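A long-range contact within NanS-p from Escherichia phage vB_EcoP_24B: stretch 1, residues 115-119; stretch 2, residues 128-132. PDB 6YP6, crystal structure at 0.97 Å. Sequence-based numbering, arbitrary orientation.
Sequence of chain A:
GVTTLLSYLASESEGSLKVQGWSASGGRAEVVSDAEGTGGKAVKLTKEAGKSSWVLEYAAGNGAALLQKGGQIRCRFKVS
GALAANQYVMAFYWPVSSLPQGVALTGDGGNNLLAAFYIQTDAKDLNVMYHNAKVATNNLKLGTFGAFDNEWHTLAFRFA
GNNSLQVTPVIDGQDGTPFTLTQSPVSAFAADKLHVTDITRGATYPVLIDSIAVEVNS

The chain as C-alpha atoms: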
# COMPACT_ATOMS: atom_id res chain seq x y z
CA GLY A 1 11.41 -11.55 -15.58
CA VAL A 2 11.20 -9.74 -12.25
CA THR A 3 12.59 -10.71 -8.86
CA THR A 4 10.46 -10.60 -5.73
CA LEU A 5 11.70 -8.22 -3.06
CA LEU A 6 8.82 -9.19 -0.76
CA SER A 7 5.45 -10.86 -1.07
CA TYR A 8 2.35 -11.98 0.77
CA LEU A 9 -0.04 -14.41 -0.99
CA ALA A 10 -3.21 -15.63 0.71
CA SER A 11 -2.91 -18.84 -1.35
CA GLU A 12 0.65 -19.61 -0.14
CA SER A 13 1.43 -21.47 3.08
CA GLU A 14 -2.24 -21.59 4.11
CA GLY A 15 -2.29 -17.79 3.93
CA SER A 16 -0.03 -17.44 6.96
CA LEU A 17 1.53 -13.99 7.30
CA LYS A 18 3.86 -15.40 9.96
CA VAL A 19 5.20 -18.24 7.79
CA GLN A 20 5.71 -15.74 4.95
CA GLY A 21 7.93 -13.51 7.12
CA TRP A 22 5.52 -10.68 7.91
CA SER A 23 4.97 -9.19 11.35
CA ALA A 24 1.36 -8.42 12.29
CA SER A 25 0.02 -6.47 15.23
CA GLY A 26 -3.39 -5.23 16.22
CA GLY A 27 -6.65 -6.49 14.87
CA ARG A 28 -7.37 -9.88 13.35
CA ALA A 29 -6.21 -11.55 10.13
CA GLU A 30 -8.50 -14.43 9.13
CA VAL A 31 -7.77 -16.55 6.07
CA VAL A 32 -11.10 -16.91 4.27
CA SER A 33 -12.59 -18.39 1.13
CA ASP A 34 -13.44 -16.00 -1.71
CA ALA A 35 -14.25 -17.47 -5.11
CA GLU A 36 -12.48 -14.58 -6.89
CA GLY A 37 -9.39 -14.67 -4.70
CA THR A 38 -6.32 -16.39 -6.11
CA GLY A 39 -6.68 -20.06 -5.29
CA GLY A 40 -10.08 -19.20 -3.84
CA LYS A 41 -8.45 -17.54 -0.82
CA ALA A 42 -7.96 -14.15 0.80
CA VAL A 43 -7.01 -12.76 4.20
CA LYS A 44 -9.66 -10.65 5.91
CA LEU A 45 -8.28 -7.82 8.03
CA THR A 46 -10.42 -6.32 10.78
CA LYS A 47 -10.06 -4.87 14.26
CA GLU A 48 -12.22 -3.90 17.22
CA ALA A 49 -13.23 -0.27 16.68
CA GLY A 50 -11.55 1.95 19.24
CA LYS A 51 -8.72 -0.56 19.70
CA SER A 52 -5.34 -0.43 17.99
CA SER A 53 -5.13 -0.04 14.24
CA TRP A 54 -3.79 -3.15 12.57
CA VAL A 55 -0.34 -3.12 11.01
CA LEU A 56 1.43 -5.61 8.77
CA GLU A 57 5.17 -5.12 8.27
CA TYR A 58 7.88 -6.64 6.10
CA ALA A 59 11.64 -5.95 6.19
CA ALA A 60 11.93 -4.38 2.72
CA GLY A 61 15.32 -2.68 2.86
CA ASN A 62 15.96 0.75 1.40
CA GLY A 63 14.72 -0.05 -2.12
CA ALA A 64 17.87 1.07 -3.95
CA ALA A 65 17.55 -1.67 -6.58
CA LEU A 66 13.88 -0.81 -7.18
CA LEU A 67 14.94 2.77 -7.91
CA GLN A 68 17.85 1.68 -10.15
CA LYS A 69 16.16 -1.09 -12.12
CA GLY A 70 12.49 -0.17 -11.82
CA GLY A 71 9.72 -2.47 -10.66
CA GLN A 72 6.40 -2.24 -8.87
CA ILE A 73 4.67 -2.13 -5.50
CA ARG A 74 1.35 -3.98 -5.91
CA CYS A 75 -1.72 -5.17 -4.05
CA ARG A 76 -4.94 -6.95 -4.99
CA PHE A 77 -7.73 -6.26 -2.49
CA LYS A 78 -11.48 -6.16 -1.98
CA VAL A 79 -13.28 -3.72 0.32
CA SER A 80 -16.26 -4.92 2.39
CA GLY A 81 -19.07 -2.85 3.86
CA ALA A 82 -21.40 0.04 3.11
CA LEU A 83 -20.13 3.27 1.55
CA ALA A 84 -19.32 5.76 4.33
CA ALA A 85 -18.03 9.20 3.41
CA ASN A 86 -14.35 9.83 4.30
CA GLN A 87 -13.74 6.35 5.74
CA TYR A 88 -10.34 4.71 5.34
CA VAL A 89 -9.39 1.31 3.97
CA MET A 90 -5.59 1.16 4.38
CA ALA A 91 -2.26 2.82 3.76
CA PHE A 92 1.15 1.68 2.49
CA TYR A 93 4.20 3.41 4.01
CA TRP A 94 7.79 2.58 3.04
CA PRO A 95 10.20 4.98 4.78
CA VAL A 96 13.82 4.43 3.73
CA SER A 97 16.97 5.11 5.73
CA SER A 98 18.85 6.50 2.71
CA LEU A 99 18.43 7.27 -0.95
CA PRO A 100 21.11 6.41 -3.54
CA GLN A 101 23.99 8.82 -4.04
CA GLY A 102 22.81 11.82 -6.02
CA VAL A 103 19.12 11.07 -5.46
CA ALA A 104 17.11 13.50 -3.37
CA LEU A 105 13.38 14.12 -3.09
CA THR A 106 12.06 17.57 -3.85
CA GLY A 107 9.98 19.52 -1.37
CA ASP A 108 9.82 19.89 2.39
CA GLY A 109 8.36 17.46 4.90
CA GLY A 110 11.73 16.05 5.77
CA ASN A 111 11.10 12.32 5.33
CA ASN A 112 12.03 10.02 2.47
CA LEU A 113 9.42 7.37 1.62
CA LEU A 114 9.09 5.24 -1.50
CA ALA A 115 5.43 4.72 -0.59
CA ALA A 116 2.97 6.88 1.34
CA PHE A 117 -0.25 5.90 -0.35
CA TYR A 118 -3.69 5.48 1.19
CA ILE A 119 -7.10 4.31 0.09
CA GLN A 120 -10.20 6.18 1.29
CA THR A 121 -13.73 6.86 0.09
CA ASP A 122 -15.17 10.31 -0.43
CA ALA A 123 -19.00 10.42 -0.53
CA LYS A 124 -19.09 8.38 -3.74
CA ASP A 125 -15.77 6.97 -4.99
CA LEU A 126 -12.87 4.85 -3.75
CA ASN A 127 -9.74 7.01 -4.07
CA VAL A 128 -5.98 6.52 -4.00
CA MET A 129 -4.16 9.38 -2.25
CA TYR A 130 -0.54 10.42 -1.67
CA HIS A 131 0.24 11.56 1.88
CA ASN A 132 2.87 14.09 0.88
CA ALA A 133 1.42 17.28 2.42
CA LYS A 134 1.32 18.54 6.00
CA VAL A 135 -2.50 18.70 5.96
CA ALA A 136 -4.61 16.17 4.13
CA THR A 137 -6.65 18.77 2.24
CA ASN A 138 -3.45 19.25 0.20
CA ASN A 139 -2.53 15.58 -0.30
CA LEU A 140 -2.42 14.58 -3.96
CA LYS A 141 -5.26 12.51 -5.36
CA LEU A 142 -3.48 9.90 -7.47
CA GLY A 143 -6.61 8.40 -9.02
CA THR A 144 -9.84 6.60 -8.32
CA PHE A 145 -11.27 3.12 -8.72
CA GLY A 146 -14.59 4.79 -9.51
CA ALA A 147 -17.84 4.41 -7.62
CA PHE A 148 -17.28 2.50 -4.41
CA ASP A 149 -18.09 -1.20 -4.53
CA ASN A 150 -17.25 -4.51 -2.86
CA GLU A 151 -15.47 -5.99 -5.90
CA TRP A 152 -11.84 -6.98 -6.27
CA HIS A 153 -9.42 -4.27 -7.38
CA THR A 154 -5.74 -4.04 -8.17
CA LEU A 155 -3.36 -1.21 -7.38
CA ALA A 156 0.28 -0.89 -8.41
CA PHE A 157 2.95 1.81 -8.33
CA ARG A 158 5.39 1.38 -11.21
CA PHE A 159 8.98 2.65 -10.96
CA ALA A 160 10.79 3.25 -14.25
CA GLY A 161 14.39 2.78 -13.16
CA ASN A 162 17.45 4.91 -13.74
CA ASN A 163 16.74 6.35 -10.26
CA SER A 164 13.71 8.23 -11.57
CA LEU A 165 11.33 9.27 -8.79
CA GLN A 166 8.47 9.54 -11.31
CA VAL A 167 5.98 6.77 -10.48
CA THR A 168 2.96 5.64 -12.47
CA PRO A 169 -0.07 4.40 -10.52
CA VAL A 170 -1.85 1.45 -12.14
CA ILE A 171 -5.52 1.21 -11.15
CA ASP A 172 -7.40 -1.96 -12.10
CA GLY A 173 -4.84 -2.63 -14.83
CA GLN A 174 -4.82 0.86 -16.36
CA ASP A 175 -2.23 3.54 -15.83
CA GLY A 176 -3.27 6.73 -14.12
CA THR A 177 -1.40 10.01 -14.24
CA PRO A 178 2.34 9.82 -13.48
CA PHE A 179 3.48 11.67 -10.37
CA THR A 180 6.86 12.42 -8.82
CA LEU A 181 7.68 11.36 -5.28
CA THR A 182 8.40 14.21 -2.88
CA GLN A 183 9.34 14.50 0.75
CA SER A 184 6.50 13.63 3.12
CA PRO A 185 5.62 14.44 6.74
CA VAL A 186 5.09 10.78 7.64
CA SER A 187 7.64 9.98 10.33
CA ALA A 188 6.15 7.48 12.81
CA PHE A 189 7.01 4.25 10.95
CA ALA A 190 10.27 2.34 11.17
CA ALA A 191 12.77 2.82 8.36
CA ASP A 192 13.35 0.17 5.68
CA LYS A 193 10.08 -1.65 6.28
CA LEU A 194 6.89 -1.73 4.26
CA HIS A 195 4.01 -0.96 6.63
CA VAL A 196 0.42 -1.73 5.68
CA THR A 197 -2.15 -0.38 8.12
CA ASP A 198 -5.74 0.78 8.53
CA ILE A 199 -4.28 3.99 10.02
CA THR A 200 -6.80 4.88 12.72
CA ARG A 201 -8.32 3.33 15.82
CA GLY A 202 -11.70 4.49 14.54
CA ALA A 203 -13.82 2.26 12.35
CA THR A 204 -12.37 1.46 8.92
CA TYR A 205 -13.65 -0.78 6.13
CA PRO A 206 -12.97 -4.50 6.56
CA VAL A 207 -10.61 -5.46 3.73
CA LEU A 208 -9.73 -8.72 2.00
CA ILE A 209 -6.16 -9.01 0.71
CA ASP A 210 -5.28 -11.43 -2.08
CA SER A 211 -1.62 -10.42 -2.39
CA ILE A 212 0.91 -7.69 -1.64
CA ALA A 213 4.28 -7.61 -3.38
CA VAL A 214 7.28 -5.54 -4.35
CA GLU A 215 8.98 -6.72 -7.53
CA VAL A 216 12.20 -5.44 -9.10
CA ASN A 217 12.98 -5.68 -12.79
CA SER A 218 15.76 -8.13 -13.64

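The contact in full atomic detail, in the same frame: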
# COMPACT_ATOMS: atom_id res chain seq x y z
N ALA A 115 6.87 4.86 -0.56
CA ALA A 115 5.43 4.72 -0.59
C ALA A 115 4.84 5.49 0.57
O ALA A 115 5.35 5.42 1.69
CB ALA A 115 5.01 3.26 -0.47
N ALA A 116 3.76 6.21 0.30
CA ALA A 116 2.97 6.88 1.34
C ALA A 116 1.57 7.05 0.78
O ALA A 116 1.09 8.17 0.55
CB ALA A 116 3.59 8.20 1.78
N PHE A 117 0.94 5.93 0.47
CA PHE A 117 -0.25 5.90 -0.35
C PHE A 117 -1.41 5.32 0.44
O PHE A 117 -1.25 4.27 1.08
CB PHE A 117 -0.01 5.04 -1.59
CG PHE A 117 1.25 5.38 -2.34
CD1 PHE A 117 1.56 6.68 -2.65
CD2 PHE A 117 2.15 4.39 -2.70
CE1 PHE A 117 2.74 7.00 -3.33
CE2 PHE A 117 3.31 4.69 -3.38
CZ PHE A 117 3.61 5.99 -3.69
N TYR A 118 -2.56 5.98 0.43
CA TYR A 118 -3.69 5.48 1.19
C TYR A 118 -4.95 5.45 0.34
O TYR A 118 -5.08 6.15 -0.67
CB TYR A 118 -3.89 6.26 2.51
CG TYR A 118 -4.24 7.72 2.38
CD1 TYR A 118 -3.25 8.69 2.22
CD2 TYR A 118 -5.55 8.14 2.45
CE1 TYR A 118 -3.58 10.04 2.11
CE2 TYR A 118 -5.89 9.48 2.35
CZ TYR A 118 -4.89 10.42 2.17
OH TYR A 118 -5.17 11.76 2.04
N ILE A 119 -5.86 4.61 0.79
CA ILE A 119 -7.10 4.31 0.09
C ILE A 119 -8.25 4.70 1.02
O ILE A 119 -8.28 4.29 2.19
CB ILE A 119 -7.15 2.82 -0.29
CG1 ILE A 119 -5.99 2.43 -1.20
CG2 ILE A 119 -8.50 2.48 -0.91
CD1 ILE A 119 -5.84 0.94 -1.37
N VAL A 128 -7.37 6.76 -4.35
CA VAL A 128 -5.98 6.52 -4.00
C VAL A 128 -5.32 7.88 -3.82
O VAL A 128 -5.35 8.70 -4.73
CB VAL A 128 -5.25 5.73 -5.09
CG1 VAL A 128 -3.83 5.44 -4.65
CG2 VAL A 128 -5.98 4.46 -5.48
N MET A 129 -4.70 8.10 -2.65
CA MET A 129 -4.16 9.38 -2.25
C MET A 129 -2.69 9.24 -1.88
O MET A 129 -2.25 8.18 -1.43
CB MET A 129 -4.91 9.89 -1.00
CG MET A 129 -6.41 9.98 -1.15
SD MET A 129 -6.99 11.20 -2.35
CE MET A 129 -6.42 12.72 -1.61
N TYR A 130 -1.95 10.33 -2.04
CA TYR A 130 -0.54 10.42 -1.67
C TYR A 130 -0.42 11.34 -0.47
O TYR A 130 -0.73 12.53 -0.57
CB TYR A 130 0.27 10.94 -2.86
CG TYR A 130 1.78 10.99 -2.71
CD1 TYR A 130 2.46 10.24 -1.77
CD2 TYR A 130 2.52 11.79 -3.56
CE1 TYR A 130 3.85 10.29 -1.68
CE2 TYR A 130 3.90 11.86 -3.47
CZ TYR A 130 4.57 11.10 -2.53
OH TYR A 130 5.94 11.19 -2.45
N HIS A 131 0.05 10.79 0.65
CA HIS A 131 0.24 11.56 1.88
C HIS A 131 1.59 12.27 1.83
O HIS A 131 2.58 11.86 2.45
CB HIS A 131 0.15 10.63 3.08
CG HIS A 131 0.10 11.33 4.40
ND1 HIS A 131 -0.27 10.67 5.55
CD2 HIS A 131 0.34 12.61 4.76
CE1 HIS A 131 -0.24 11.51 6.57
NE2 HIS A 131 0.14 12.69 6.12
N ASN A 132 1.63 13.34 1.05
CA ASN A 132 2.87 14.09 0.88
C ASN A 132 2.73 15.55 1.29
O ASN A 132 3.67 16.32 1.07
CB ASN A 132 3.43 13.97 -0.54
CG ASN A 132 2.67 14.79 -1.54
OD1 ASN A 132 1.46 15.00 -1.42
ND2 ASN A 132 3.38 15.28 -2.54

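The apolar centre of this antiparallel strand pairing is the packing of Met129 against Tyr118, which face each other as a hydrogen-bonded pair. Tyr118 adopts the p rotamer (chi1 64°), which lays its ring across the neighbouring strand, and Met129 CB sits over one face, 3.2 Å from Tyr118 CZ. Met129 CB lies 3.4 Å from the Tyr118 ring centroid and 19° off the ring normal, a CH-pi contact; the end of the methionine side chain leads away. His131 CB meets the edge of this ring, 3.9 Å from Tyr118 CE1.

On the other face of the sheet, Phe117 and Tyr130 form a non-hydrogen-bonded pair whose rings meet obliquely, with planes at 52° and Phe117 CE1 3.6 Å from Tyr130 CD1. Val128 and Ile119 continue this face. Ala116 CB adds a looser contact, 4.1 Å from Tyr130 CE1.

Backbone polar groups bind the strands together. Tyr118 and Met129 exchange two hydrogen bonds, Tyr118 N to Met129 O (2.9 Å) and Met129 N to Tyr118 O (2.8 Å). Met129 O also receives a CA-H...O contact from Phe117 CA at 3.2 Å. Beyond the last strand residue of the second stretch, His131 N still donates to Ala116 O (2.8 Å, 166°), so the ladder of hydrogen bonds extends into the loop.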